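Local coordinates for protein nucleoporin NUP145 (Chaetomium thermophilum, PDB 5HB6) that probably serves as a structural component of the nuclear pore complex, this piece being its autopeptidase (S59) domain, which belongs to a self-cleaving family, at residues Gln20-Thr28 with Phe39-Leu50; Tyr4-Arg14 with Leu50-Leu60. The protein carries 1 engineered substitution. All coordinates share one frame; numbering follows the deposited sequence. Where two conformers were deposited one is given.

Contact 1 (Gln20-Thr28 with Phe39-Leu50). With SO4 (sulfate ion), chain D.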
# COMPACT_ATOMS: atom_id res chain seq x y z
N GLN A 20 11.48 19.55 -4.95
CA GLN A 20 10.22 18.83 -5.10
C GLN A 20 10.40 17.32 -4.94
O GLN A 20 9.57 16.66 -4.29
CB GLN A 20 9.63 19.14 -6.47
CG GLN A 20 9.11 20.55 -6.61
CD GLN A 20 8.90 20.97 -8.06
OE1 GLN A 20 9.48 20.40 -8.99
NE2 GLN A 20 8.06 21.98 -8.25
N ARG A 21 11.46 16.74 -5.50
CA ARG A 21 11.63 15.29 -5.45
C ARG A 21 11.90 14.79 -4.03
O ARG A 21 11.70 13.60 -3.76
CB ARG A 21 12.72 14.84 -6.42
CG ARG A 21 12.86 13.32 -6.52
CD ARG A 21 13.62 12.82 -7.76
NE ARG A 21 13.84 11.38 -7.66
CZ ARG A 21 14.24 10.59 -8.65
NH1 ARG A 21 14.45 11.08 -9.87
NH2 ARG A 21 14.41 9.29 -8.43
N GLN A 22 12.33 15.67 -3.13
CA GLN A 22 12.52 15.32 -1.72
C GLN A 22 11.23 15.32 -0.92
O GLN A 22 11.25 14.93 0.24
CB GLN A 22 13.54 16.28 -1.07
CG GLN A 22 14.95 16.01 -1.57
CD GLN A 22 15.99 16.89 -0.92
OE1 GLN A 22 15.70 17.66 -0.00
NE2 GLN A 22 17.22 16.77 -1.40
N ARG A 23 10.12 15.75 -1.51
CA ARG A 23 8.85 15.86 -0.78
C ARG A 23 7.69 15.62 -1.74
O ARG A 23 6.84 16.48 -1.98
CB ARG A 23 8.76 17.24 -0.12
CG ARG A 23 9.00 18.37 -1.09
CD ARG A 23 8.86 19.75 -0.46
NE ARG A 23 9.60 20.76 -1.22
CZ ARG A 23 9.20 21.32 -2.36
NH1 ARG A 23 8.05 20.97 -2.92
NH2 ARG A 23 9.96 22.23 -2.96
N VAL A 24 7.64 14.42 -2.32
CA VAL A 24 6.58 14.07 -3.26
C VAL A 24 5.31 13.78 -2.46
O VAL A 24 5.31 12.89 -1.59
CB VAL A 24 6.98 12.84 -4.10
CG1 VAL A 24 5.84 12.47 -5.04
CG2 VAL A 24 8.27 13.15 -4.85
N VAL A 25 4.24 14.49 -2.78
CA VAL A 25 2.95 14.38 -2.09
C VAL A 25 2.04 13.48 -2.91
O VAL A 25 2.01 13.56 -4.15
CB VAL A 25 2.33 15.79 -1.92
CG1 VAL A 25 0.93 15.71 -1.35
CG2 VAL A 25 3.22 16.65 -1.03
N GLY A 26 1.29 12.64 -2.22
CA GLY A 26 0.33 11.78 -2.88
C GLY A 26 0.93 10.59 -3.58
O GLY A 26 0.30 10.03 -4.48
N PHE A 27 2.15 10.19 -3.20
CA PHE A 27 2.81 9.10 -3.89
C PHE A 27 2.05 7.80 -3.65
O PHE A 27 1.77 7.45 -2.51
CB PHE A 27 4.27 8.97 -3.46
CG PHE A 27 5.06 8.00 -4.28
CD1 PHE A 27 5.15 8.14 -5.65
CD2 PHE A 27 5.70 6.92 -3.68
CE1 PHE A 27 5.87 7.23 -6.40
CE2 PHE A 27 6.44 6.04 -4.44
CZ PHE A 27 6.49 6.18 -5.79
N THR A 28 1.76 7.09 -4.74
CA THR A 28 0.91 5.91 -4.71
C THR A 28 1.55 4.88 -5.61
O THR A 28 1.91 5.21 -6.74
CB THR A 28 -0.49 6.24 -5.23
OG1 THR A 28 -1.05 7.29 -4.43
CG2 THR A 28 -1.42 5.06 -5.17
N PHE A 39 1.06 6.60 0.17
CA PHE A 39 1.85 7.16 1.27
C PHE A 39 1.19 8.44 1.77
O PHE A 39 0.79 9.30 0.98
CB PHE A 39 3.31 7.32 0.85
CG PHE A 39 3.94 5.99 0.49
CD1 PHE A 39 4.45 5.17 1.47
CD2 PHE A 39 3.93 5.53 -0.82
CE1 PHE A 39 4.98 3.93 1.16
CE2 PHE A 39 4.43 4.28 -1.14
CZ PHE A 39 4.96 3.48 -0.14
N LYS A 40 1.07 8.55 3.09
CA LYS A 40 0.22 9.56 3.70
C LYS A 40 0.95 10.87 3.98
O LYS A 40 0.29 11.87 4.24
CB LYS A 40 -0.40 9.01 4.99
CG LYS A 40 -1.48 7.94 4.70
CD LYS A 40 -1.92 7.16 5.92
CE LYS A 40 -2.60 8.03 6.92
NZ LYS A 40 -3.11 7.20 8.06
N VAL A 41 2.27 10.89 3.85
CA VAL A 41 3.08 12.08 4.11
C VAL A 41 3.95 12.27 2.88
O VAL A 41 4.09 11.35 2.05
CB VAL A 41 3.95 11.91 5.38
CG1 VAL A 41 3.08 11.78 6.61
CG2 VAL A 41 4.85 10.70 5.24
N PRO A 42 4.55 13.45 2.72
CA PRO A 42 5.47 13.63 1.59
C PRO A 42 6.63 12.67 1.75
O PRO A 42 7.10 12.42 2.87
CB PRO A 42 5.93 15.09 1.72
CG PRO A 42 4.90 15.75 2.54
CD PRO A 42 4.42 14.69 3.51
N VAL A 43 7.08 12.11 0.63
CA VAL A 43 8.18 11.15 0.65
C VAL A 43 9.36 11.68 -0.15
O VAL A 43 9.21 12.33 -1.19
CB VAL A 43 7.76 9.75 0.15
CG1 VAL A 43 6.83 9.08 1.16
CG2 VAL A 43 7.13 9.82 -1.21
N ASP A 44 10.55 11.35 0.32
CA ASP A 44 11.80 11.76 -0.33
C ASP A 44 12.18 10.66 -1.31
O ASP A 44 12.58 9.57 -0.90
CB ASP A 44 12.88 11.97 0.72
CG ASP A 44 14.20 12.47 0.13
OD1 ASP A 44 14.33 12.55 -1.12
OD2 ASP A 44 15.10 12.77 0.94
N LEU A 45 12.02 10.93 -2.61
CA LEU A 45 12.36 9.97 -3.65
C LEU A 45 13.66 10.33 -4.34
O LEU A 45 13.97 9.75 -5.39
CB LEU A 45 11.23 9.86 -4.67
CG LEU A 45 9.83 9.51 -4.13
CD1 LEU A 45 8.83 9.38 -5.26
CD2 LEU A 45 9.88 8.25 -3.30
N SER A 46 14.42 11.27 -3.78
CA SER A 46 15.63 11.75 -4.45
C SER A 46 16.68 10.66 -4.61
O SER A 46 17.52 10.74 -5.52
CB SER A 46 16.21 12.96 -3.71
OG SER A 46 16.63 12.62 -2.40
N ASN A 47 16.67 9.65 -3.74
CA ASN A 47 17.67 8.58 -3.78
C ASN A 47 17.03 7.19 -3.87
O ASN A 47 17.58 6.21 -3.36
CB ASN A 47 18.62 8.70 -2.59
CG ASN A 47 19.62 9.83 -2.77
OD1 ASN A 47 19.59 10.82 -2.04
ND2 ASN A 47 20.49 9.70 -3.77
N ILE A 48 15.89 7.10 -4.56
CA ILE A 48 15.24 5.83 -4.87
C ILE A 48 15.30 5.63 -6.38
O ILE A 48 15.08 6.57 -7.15
CB ILE A 48 13.79 5.84 -4.35
CG1 ILE A 48 13.82 5.77 -2.82
CG2 ILE A 48 13.00 4.69 -4.93
CD1 ILE A 48 12.50 6.05 -2.16
N ASN A 49 15.61 4.40 -6.80
CA ASN A 49 15.70 4.05 -8.21
C ASN A 49 14.30 3.73 -8.73
O ASN A 49 13.78 2.63 -8.51
CB ASN A 49 16.63 2.86 -8.40
CG ASN A 49 16.81 2.46 -9.86
OD1 ASN A 49 16.20 3.05 -10.76
ND2 ASN A 49 17.65 1.45 -10.10
N LEU A 50 13.70 4.69 -9.42
CA LEU A 50 12.33 4.52 -9.88
C LEU A 50 12.20 3.46 -10.95
O LEU A 50 11.09 2.99 -11.21
CB LEU A 50 11.79 5.85 -10.40
CG LEU A 50 11.73 6.99 -9.40
CD1 LEU A 50 11.50 8.29 -10.16
CD2 LEU A 50 10.63 6.75 -8.41
S SO4 D . 15.60 7.25 -11.47
O1 SO4 D . 15.19 7.12 -10.06
O2 SO4 D . 15.25 8.58 -11.94
O3 SO4 D . 14.96 6.19 -12.25
O4 SO4 D . 17.05 7.07 -11.57
O HOH W 1 3.62 10.86 -0.75
O HOH W 2 1.03 12.25 0.61
O HOH W 3 -0.41 8.75 -1.42
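Val24 and Val43 form a single antiparallel bridge between Gln20-Thr28 and Phe39-Leu50, as a hydrogen-bonded pair: Val24 N to Val43 O at 2.8 Å and Val43 N to Val24 O at 2.9 Å. Leu45 N to Arg21 O and Phe39 N to Phe27 O add a bond on each side of it, and one water links Val24 O, Phe27 N and Val41 O. An Asx turn, Ser46 N to Asp44 OD1, shapes the loop beside Gln22.

The polar side-chain grip belongs to Arg21. With CG opposite the backbone N (chi1 -175°), the extended chain runs alongside the other segment and brings the guanidinium edge to Leu45 O, to which Arg21 NE and NH2 both donate, at 2.8 Å and 3.1 Å, from the same face of the carbonyl plane, NE 59° out of it. Arg21 NH2 also donates to sulfate O1 at 2.8 Å, while Leu50 CD1 lies over one guanidinium face.

Among apolar contacts, Leu45 CD1 sits over the Phe27 ring, 3.8 Å from its centroid, a CH-pi contact. Phe27 and Phe39 run side by side with planes at 18° but slide apart, touching at their CD2 atoms (3.6 Å).

Within the S59 autopeptidase domain, this pairs the loops after helix 18-21 and strand 35-39; Ile13 of helix 10-14 touches Phe27 and Leu45, and Met6 of strand 4-7 packs on Phe27.

Contact 2 (Tyr4-Arg14 with Leu50-Leu60). With SO4 (sulfate ion), chain D.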
# COMPACT_ATOMS: atom_id res chain seq x y z
N TYR A 4 1.92 -3.14 -12.57
CA TYR A 4 2.23 -2.13 -11.57
C TYR A 4 2.16 -0.74 -12.19
O TYR A 4 2.38 -0.56 -13.38
CB TYR A 4 3.65 -2.31 -11.07
CG TYR A 4 3.94 -3.34 -10.01
CD1 TYR A 4 3.91 -2.99 -8.66
CD2 TYR A 4 4.35 -4.65 -10.34
CE1 TYR A 4 4.25 -3.89 -7.69
CE2 TYR A 4 4.69 -5.55 -9.36
CZ TYR A 4 4.65 -5.17 -8.04
OH TYR A 4 4.97 -6.04 -7.03
N TRP A 5 1.89 0.25 -11.33
CA TRP A 5 1.93 1.65 -11.74
C TRP A 5 2.30 2.48 -10.52
O TRP A 5 2.19 2.03 -9.37
CB TRP A 5 0.59 2.10 -12.35
CG TRP A 5 -0.56 1.77 -11.47
CD1 TRP A 5 -1.32 0.61 -11.49
CD2 TRP A 5 -1.07 2.56 -10.41
NE1 TRP A 5 -2.27 0.67 -10.51
CE2 TRP A 5 -2.16 1.86 -9.85
CE3 TRP A 5 -0.75 3.82 -9.91
CZ2 TRP A 5 -2.91 2.36 -8.78
CZ3 TRP A 5 -1.50 4.33 -8.85
CH2 TRP A 5 -2.56 3.60 -8.28
N MET A 6 2.71 3.72 -10.76
CA MET A 6 2.89 4.69 -9.68
C MET A 6 2.31 6.03 -10.10
O MET A 6 2.23 6.35 -11.29
CB MET A 6 4.36 4.83 -9.26
CG MET A 6 5.28 5.51 -10.28
SD MET A 6 7.02 5.65 -9.83
CE MET A 6 7.59 4.00 -10.21
N SER A 7 1.94 6.82 -9.10
CA SER A 7 1.41 8.16 -9.30
C SER A 7 1.95 9.05 -8.19
O SER A 7 1.90 8.67 -7.03
CB SER A 7 -0.12 8.13 -9.22
OG SER A 7 -0.66 9.41 -9.48
N PRO A 8 2.51 10.22 -8.51
CA PRO A 8 2.93 10.68 -9.83
C PRO A 8 3.81 9.65 -10.53
O PRO A 8 4.41 8.79 -9.87
CB PRO A 8 3.76 11.94 -9.51
CG PRO A 8 3.28 12.40 -8.19
CD PRO A 8 2.97 11.12 -7.44
N THR A 9 3.79 9.67 -11.86
CA THR A 9 4.54 8.69 -12.62
C THR A 9 6.03 8.89 -12.41
O THR A 9 6.49 9.98 -12.04
CB THR A 9 4.22 8.79 -14.11
OG1 THR A 9 4.67 10.06 -14.61
CG2 THR A 9 2.74 8.60 -14.37
N ALA A 10 6.81 7.86 -12.76
CA ALA A 10 8.26 8.00 -12.72
C ALA A 10 8.72 9.18 -13.57
O ALA A 10 9.60 9.95 -13.14
CB ALA A 10 8.91 6.70 -13.18
N ASP A 11 8.11 9.37 -14.74
CA ASP A 11 8.48 10.51 -15.59
C ASP A 11 8.12 11.85 -14.94
O ASP A 11 8.90 12.81 -15.03
CB ASP A 11 7.83 10.38 -16.97
CG ASP A 11 8.53 9.36 -17.87
OD1 ASP A 11 9.70 8.99 -17.60
OD2 ASP A 11 7.92 8.95 -18.88
N ASP A 12 6.95 11.92 -14.28
CA ASP A 12 6.58 13.13 -13.55
C ASP A 12 7.62 13.44 -12.49
O ASP A 12 8.00 14.59 -12.28
CB ASP A 12 5.25 12.91 -12.78
CG ASP A 12 3.98 12.84 -13.66
OD1 ASP A 12 3.97 13.36 -14.81
OD2 ASP A 12 2.94 12.28 -13.11
N ILE A 13 8.06 12.41 -11.76
CA ILE A 13 8.98 12.62 -10.65
C ILE A 13 10.36 13.03 -11.17
O ILE A 13 11.02 13.92 -10.60
CB ILE A 13 9.04 11.35 -9.78
CG1 ILE A 13 7.66 11.09 -9.14
CG2 ILE A 13 10.11 11.48 -8.70
CD1 ILE A 13 7.49 9.68 -8.64
N ARG A 14 10.79 12.42 -12.27
CA ARG A 14 12.08 12.79 -12.85
C ARG A 14 12.08 14.24 -13.32
O ARG A 14 13.14 14.90 -13.36
CB ARG A 14 12.38 11.85 -14.02
CG ARG A 14 12.83 10.48 -13.56
CD ARG A 14 12.76 9.45 -14.67
NE ARG A 14 13.07 8.12 -14.15
CZ ARG A 14 12.52 6.99 -14.57
NH1 ARG A 14 11.62 7.00 -15.55
NH2 ARG A 14 12.87 5.85 -14.01
N LEU A 50 13.70 4.69 -9.42
CA LEU A 50 12.33 4.52 -9.88
C LEU A 50 12.20 3.46 -10.95
O LEU A 50 11.09 2.99 -11.21
CB LEU A 50 11.79 5.85 -10.40
CG LEU A 50 11.73 6.99 -9.40
CD1 LEU A 50 11.50 8.29 -10.16
CD2 LEU A 50 10.63 6.75 -8.41
N ASP A 51 13.30 3.06 -11.58
CA ASP A 51 13.28 1.99 -12.56
C ASP A 51 13.42 0.62 -11.93
O ASP A 51 13.33 -0.39 -12.64
CB ASP A 51 14.40 2.19 -13.59
CG ASP A 51 14.01 3.14 -14.71
OD1 ASP A 51 12.82 3.14 -15.10
OD2 ASP A 51 14.89 3.88 -15.18
N ASP A 52 13.64 0.54 -10.62
CA ASP A 52 13.75 -0.73 -9.94
C ASP A 52 13.02 -0.61 -8.61
O ASP A 52 13.57 -0.86 -7.54
CB ASP A 52 15.20 -1.15 -9.76
CG ASP A 52 15.32 -2.60 -9.35
OD1 ASP A 52 14.38 -3.37 -9.64
OD2 ASP A 52 16.35 -2.97 -8.74
N LEU A 53 11.76 -0.20 -8.70
CA LEU A 53 10.88 -0.05 -7.56
C LEU A 53 9.85 -1.17 -7.51
O LEU A 53 9.74 -1.87 -6.49
CB LEU A 53 10.17 1.31 -7.67
CG LEU A 53 9.47 1.85 -6.42
CD1 LEU A 53 9.45 3.38 -6.45
CD2 LEU A 53 8.06 1.31 -6.35
N PHE A 54 9.12 -1.37 -8.60
CA PHE A 54 8.06 -2.37 -8.62
C PHE A 54 8.65 -3.76 -8.42
O PHE A 54 9.57 -4.16 -9.14
CB PHE A 54 7.36 -2.36 -9.99
CG PHE A 54 6.71 -1.04 -10.37
CD1 PHE A 54 6.05 -0.23 -9.45
CD2 PHE A 54 6.75 -0.65 -11.70
CE1 PHE A 54 5.47 0.93 -9.87
CE2 PHE A 54 6.15 0.49 -12.11
CZ PHE A 54 5.51 1.30 -11.19
N GLY A 55 8.10 -4.50 -7.46
CA GLY A 55 8.56 -5.85 -7.24
C GLY A 55 9.90 -5.98 -6.56
O GLY A 55 10.37 -7.10 -6.34
N THR A 56 10.52 -4.85 -6.19
CA THR A 56 11.85 -4.82 -5.60
C THR A 56 11.81 -4.06 -4.28
O THR A 56 12.25 -4.56 -3.25
CB THR A 56 12.81 -4.16 -6.58
OG1 THR A 56 12.90 -4.98 -7.76
CG2 THR A 56 14.18 -4.02 -5.98
N ILE A 57 11.31 -2.82 -4.33
CA ILE A 57 11.08 -2.02 -3.12
C ILE A 57 9.65 -2.22 -2.61
O ILE A 57 9.44 -2.51 -1.43
CB ILE A 57 11.37 -0.53 -3.42
CG1 ILE A 57 12.85 -0.31 -3.75
CG2 ILE A 57 10.98 0.34 -2.23
CD1 ILE A 57 13.23 1.14 -4.08
N VAL A 58 8.67 -2.05 -3.49
CA VAL A 58 7.26 -2.24 -3.16
C VAL A 58 6.80 -3.48 -3.90
O VAL A 58 6.84 -3.53 -5.13
CB VAL A 58 6.42 -1.01 -3.53
CG1 VAL A 58 4.95 -1.25 -3.17
CG2 VAL A 58 6.97 0.25 -2.85
N ILE A 59 6.33 -4.47 -3.15
CA ILE A 59 5.88 -5.74 -3.73
C ILE A 59 4.40 -5.87 -3.43
O ILE A 59 3.99 -5.86 -2.26
CB ILE A 59 6.64 -6.96 -3.17
CG1 ILE A 59 8.12 -6.85 -3.48
CG2 ILE A 59 6.13 -8.22 -3.81
CD1 ILE A 59 8.90 -6.15 -2.44
N LEU A 60 3.61 -6.00 -4.49
CA LEU A 60 2.17 -6.16 -4.41
C LEU A 60 1.79 -7.48 -5.05
O LEU A 60 1.93 -7.66 -6.26
CB LEU A 60 1.47 -4.99 -5.11
CG LEU A 60 1.62 -3.67 -4.36
CD1 LEU A 60 1.14 -2.50 -5.18
CD2 LEU A 60 0.82 -3.70 -3.07
S SO4 D . 15.60 7.25 -11.47
O1 SO4 D . 15.19 7.12 -10.06
O2 SO4 D . 15.25 8.58 -11.94
O3 SO4 D . 14.96 6.19 -12.25
O4 SO4 D . 17.05 7.07 -11.57
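Tyr4 and Phe54 slide past each other in opposite directions where an edge strand of the domain's six-stranded antiparallel sheet, residues 4-7, meets the loop leading to the hairpin strand 58-61. Starting at the root of Tyr4, CB lies over the face of the Phe54 ring, 3.5 Å from its centroid, a CH-pi contact. Next, CG and CD1 lie against Phe54 CB and the near part of its ring. Phe54 CB returns the contact over the tyrosine face, so each methylene covers the other ring; with planes at 18° and centroids 5.1 Å apart, the rings themselves barely overlap. Farther out, CE1 packs on Leu60 CB and CZ passes near Gly55 N.

Met6 continues the apolar layer. Its chi3 of 79° bends the chain so that CE reaches Phe54 CZ at 3.5 Å, while SD rests on Leu50 CD2. From the helix side, Ile13 CG2 meets Leu50 CD1 and Ala10 CB meets Leu50 CB. That helix, 10-14, starts with a capping box: Asp12 N donates to Thr9 OG1, and Thr9 N to Asp12 OD2.

At the polar end, Arg14 forms a salt bridge with Asp51, NH2 to OD1 at 2.9 Å, its hydrogen bond weak; a longer bridge to Asp11 extends the network. Arg14 NH2 donates to sulfate O3 at 2.8 Å and Arg14 NE to sulfate O2 at 3.1 Å, a side-on grip by two nitrogens. Of the two hydrogen bonds between the segments, the straighter is Leu60 N to Tyr4 OH, 2.9 Å long with 175° at the hydrogen.

Contact 1 is nested in the chain loop that contact 2 closes, and their centres lie 11 Å apart. Leu50 belongs to both: its side chain reaches Arg21 in contact 1 and, on the far side from Arg21, Met6 and Ala10 in contact 2. A sulfate, probably from the crystallisation liquor, joins the polar ends, since Arg21 of contact 1 and Arg14 of contact 2 both bind it and Leu50 N donates to its O1 at 2.9 Å. A second join is made by the sheet, where Thr28 N lies 2.8 Å from Ser7 O, a probable hydrogen bond between adjacent strands. Beside it, Thr28 CG2 packs against Trp5 CH2 at 3.6 Å.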